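Local coordinates for Aln2 (Streptomyces sp. CM020, PDB 6P7L), which is a SnoaL-like member of the NTF2-like superfamily that probably takes part in polyketide biosynthesis on the way to the antibiotic alnumycin, at the interface of chains A and B. Residues are numbered along the deposited sequence; one frame, centred on the assembly and turned at random. Chains: chain A/B, Aln2.

Contact 1: the interface of chains A and B. Residues chain A 32, 37, 106-108; chain B 42, 45-46.
Strand 106-110 of chain A, part of the sheet of an NTF2-like fold, meets helix 34-52 of chain B here, with B:Gln42 reaching from the helix to the strand backbone. The contact is a worked example of how a primary amide can read a stretch of main chain, offering a donor and an acceptor together. The amide nitrogen NE2 of B:Gln42 gives a hydrogen bond to the carbonyl O of A:Met106 at 3.0 Å, lying in the plane of that carbonyl. In return the backbone N of A:Val108 donates to the amide oxygen OE1 of B:Gln42, also at 3.0 Å, tilted 25° from the plane of the side-chain carbonyl. Gripped at both ends, the amide is held against flipping, and its two bonds straddle A:Thr107, whose CA lies 3.3 Å from OE1 of B:Gln42. A bend at chi2 (-55°) turns the B:Gln42 chain away from an extended course and helps bring its amide to the strand. At the bend, CG of B:Gln42 meets CD of the A:Pro32 ring at 4.0 Å, while the ring of A:Tyr37 passes beside the amide, its plane turned 67° from it. The methyl branch of A:Thr107 adds apolar packing: CG2 lies against CB of B:Ala45 at 3.8 Å. The same methyl meets the aliphatic part of B:Arg46, a poorly ordered residue whose guanidinium position is less certain. These side chains cross at about a right angle, with CG2 of A:Thr107 4.0 Å from CG of B:Arg46.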
# COMPACT_ATOMS: atom_id res chain seq x y z
N PRO A 32 7.93 -7.90 -14.61
CA PRO A 32 8.62 -8.92 -13.79
C PRO A 32 7.82 -10.21 -13.73
O PRO A 32 6.59 -10.19 -13.75
CB PRO A 32 8.67 -8.28 -12.40
CG PRO A 32 7.45 -7.46 -12.35
CD PRO A 32 7.19 -6.93 -13.78
N TYR A 37 8.25 -10.75 -8.51
CA TYR A 37 7.43 -9.74 -7.84
C TYR A 37 7.13 -10.14 -6.39
O TYR A 37 7.32 -9.34 -5.45
CB TYR A 37 6.14 -9.53 -8.61
CG TYR A 37 5.35 -8.41 -8.05
CD1 TYR A 37 5.63 -7.10 -8.42
CD2 TYR A 37 4.36 -8.64 -7.11
CE1 TYR A 37 4.92 -6.06 -7.90
CE2 TYR A 37 3.64 -7.58 -6.57
CZ TYR A 37 3.94 -6.30 -6.98
OH TYR A 37 3.26 -5.21 -6.46
N MET A 106 4.88 0.59 -6.77
CA MET A 106 6.23 0.08 -7.01
C MET A 106 6.37 -0.56 -8.38
O MET A 106 5.66 -1.53 -8.68
CB MET A 106 6.61 -0.94 -5.94
CG MET A 106 8.00 -1.43 -6.09
SD MET A 106 8.36 -2.70 -4.85
CE MET A 106 8.23 -1.72 -3.34
N THR A 107 7.29 -0.03 -9.20
CA THR A 107 7.71 -0.66 -10.45
C THR A 107 8.85 -1.62 -10.13
O THR A 107 9.69 -1.38 -9.24
CB THR A 107 8.16 0.35 -11.52
OG1 THR A 107 9.28 1.09 -11.03
CG2 THR A 107 7.01 1.29 -11.92
N VAL A 108 8.90 -2.71 -10.88
CA VAL A 108 9.93 -3.74 -10.72
C VAL A 108 10.42 -4.15 -12.11
O VAL A 108 9.61 -4.55 -12.95
CB VAL A 108 9.39 -4.97 -9.96
CG1 VAL A 108 10.50 -6.03 -9.89
CG2 VAL A 108 8.90 -4.59 -8.59
N GLN B 42 1.74 -3.09 -12.11
CA GLN B 42 2.71 -2.31 -12.87
C GLN B 42 2.02 -1.25 -13.72
O GLN B 42 2.51 -0.13 -13.86
CB GLN B 42 3.55 -3.23 -13.76
CG GLN B 42 4.37 -4.25 -12.95
CD GLN B 42 5.24 -3.57 -11.93
OE1 GLN B 42 6.30 -2.99 -12.25
NE2 GLN B 42 4.76 -3.55 -10.70
N ALA B 45 1.17 1.50 -11.18
CA ALA B 45 2.36 2.22 -10.73
C ALA B 45 2.80 3.20 -11.81
O ALA B 45 3.02 4.38 -11.54
CB ALA B 45 3.48 1.24 -10.41
N ARG B 46 2.87 2.75 -13.07
CA ARG B 46 3.34 3.63 -14.14
C ARG B 46 2.35 4.75 -14.41
O ARG B 46 2.75 5.89 -14.63
CB ARG B 46 3.60 2.81 -15.41
CG ARG B 46 4.77 1.85 -15.22
CD ARG B 46 5.20 1.08 -16.44
NE ARG B 46 6.59 0.65 -16.28
CZ ARG B 46 6.97 -0.51 -15.76
NH1 ARG B 46 6.08 -1.40 -15.37
NH2 ARG B 46 8.26 -0.79 -15.65

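Contact 2: the interface of chains A and B. Residues chain A 105-107, 119, 121, 140; chain B 45, 49.
The carbonyl O of A:Met105 accepts a hydrogen bond from the imidazole NE2 of B:His49 at 2.7 Å, the donor lying in the carbonyl plane but the oxygen standing 23° out of the ring plane. The bond is bent, and because A:Met105 is poorly ordered its fine geometry is less certain. It shows how a histidine can serve an interface with both nitrogens: the other, ND1 of B:His49, lies 2.8 Å from the O of water 1, which sits at the ring edge. That water continues to the hydroxyl OG of A:Ser119, itself hydrogen-bonded to OG1 of A:Thr107 at 2.6 Å, so a short polar chain runs from the helix of one subunit to the strands of the other. The direction of the water bonds is not settled.

Aromatic groups frame the same imidazole. A:Phe140 meets it edge-to-face: CE2 stands over the centre of one imidazole face, with the ring planes 72° apart. Its CG is anti to the backbone N (chi1 -168°), which carries the phenyl rim towards the histidine. A:Tyr121 instead slides past B:His49 in the opposite direction, placing its ring carbon CE1 3.4 Å from CD2 of B:His49. The opposite imidazole face is approached near its rim by the carbonyl O of B:Ala45, from the preceding turn of the helix, 3.0 Å above the plane.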
# COMPACT_ATOMS: atom_id res chain seq x y z
N MET A 105 2.98 1.94 -5.09
CA MET A 105 3.18 2.31 -6.50
C MET A 105 4.57 1.87 -6.99
O MET A 105 5.34 2.67 -7.55
CB MET A 105 3.02 3.82 -6.75
CG MET A 105 1.65 4.47 -6.71
SD MET A 105 0.28 3.64 -7.53
CE MET A 105 -0.05 2.84 -5.96
N MET A 106 4.88 0.59 -6.77
CA MET A 106 6.23 0.08 -7.01
C MET A 106 6.37 -0.56 -8.38
O MET A 106 5.66 -1.53 -8.68
CB MET A 106 6.61 -0.94 -5.94
CG MET A 106 8.00 -1.43 -6.09
SD MET A 106 8.36 -2.70 -4.85
CE MET A 106 8.23 -1.72 -3.34
N THR A 107 7.29 -0.03 -9.20
CA THR A 107 7.71 -0.66 -10.45
C THR A 107 8.85 -1.62 -10.13
O THR A 107 9.69 -1.38 -9.24
CB THR A 107 8.16 0.35 -11.52
OG1 THR A 107 9.28 1.09 -11.03
CG2 THR A 107 7.01 1.29 -11.92
N SER A 119 11.28 1.27 -8.30
CA SER A 119 10.98 2.66 -7.97
C SER A 119 9.64 2.63 -7.27
O SER A 119 8.75 1.85 -7.63
CB SER A 119 10.94 3.57 -9.21
OG SER A 119 9.72 3.43 -9.95
N TYR A 121 6.90 4.89 -4.18
CA TYR A 121 6.60 5.93 -3.22
C TYR A 121 6.81 5.39 -1.81
O TYR A 121 6.49 4.24 -1.52
CB TYR A 121 5.14 6.36 -3.34
CG TYR A 121 4.70 6.94 -4.68
CD1 TYR A 121 5.61 7.26 -5.66
CD2 TYR A 121 3.36 7.16 -4.95
CE1 TYR A 121 5.20 7.83 -6.88
CE2 TYR A 121 2.94 7.70 -6.14
CZ TYR A 121 3.87 8.05 -7.10
OH TYR A 121 3.46 8.63 -8.27
N PHE A 140 10.24 9.65 -3.15
CA PHE A 140 10.33 8.77 -4.30
C PHE A 140 11.66 8.05 -4.22
O PHE A 140 12.72 8.69 -4.18
CB PHE A 140 10.24 9.54 -5.59
CG PHE A 140 10.06 8.66 -6.79
CD1 PHE A 140 11.13 8.12 -7.47
CD2 PHE A 140 8.79 8.35 -7.23
CE1 PHE A 140 10.95 7.32 -8.59
CE2 PHE A 140 8.60 7.53 -8.37
CZ PHE A 140 9.68 7.03 -9.03
N ALA B 45 1.17 1.50 -11.18
CA ALA B 45 2.36 2.22 -10.73
C ALA B 45 2.80 3.20 -11.81
O ALA B 45 3.02 4.38 -11.54
CB ALA B 45 3.48 1.24 -10.41
N HIS B 49 2.69 7.27 -11.50
CA HIS B 49 3.96 8.00 -11.57
C HIS B 49 3.87 9.10 -12.61
O HIS B 49 4.37 10.21 -12.39
CB HIS B 49 5.14 7.10 -11.91
CG HIS B 49 5.54 6.16 -10.83
ND1 HIS B 49 6.63 5.33 -10.94
CD2 HIS B 49 4.96 5.87 -9.64
CE1 HIS B 49 6.71 4.56 -9.86
NE2 HIS B 49 5.71 4.88 -9.05
O HOH W 1 8.92 5.09 -12.61

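Contact 1 and contact 2 are neighbouring parts of one interface, their C-alpha centres about 7 Å apart, and they share A:Met106, A:Thr107 and B:Ala45. Positions two turns apart on the same face of helix 34-52 in chain B supply the glutamine and the histidine. Each bonds to a main-chain carbonyl at the start of strand 106-110 in chain A, A:Met106 O for the glutamine, which also takes the N of A:Val108, and A:Met105 O for the histidine. The threonine methyl is common apolar ground. The interface is not an exact two-fold, the deposited assembly holds three copies, and whether this pairing forms in solution remains an inference.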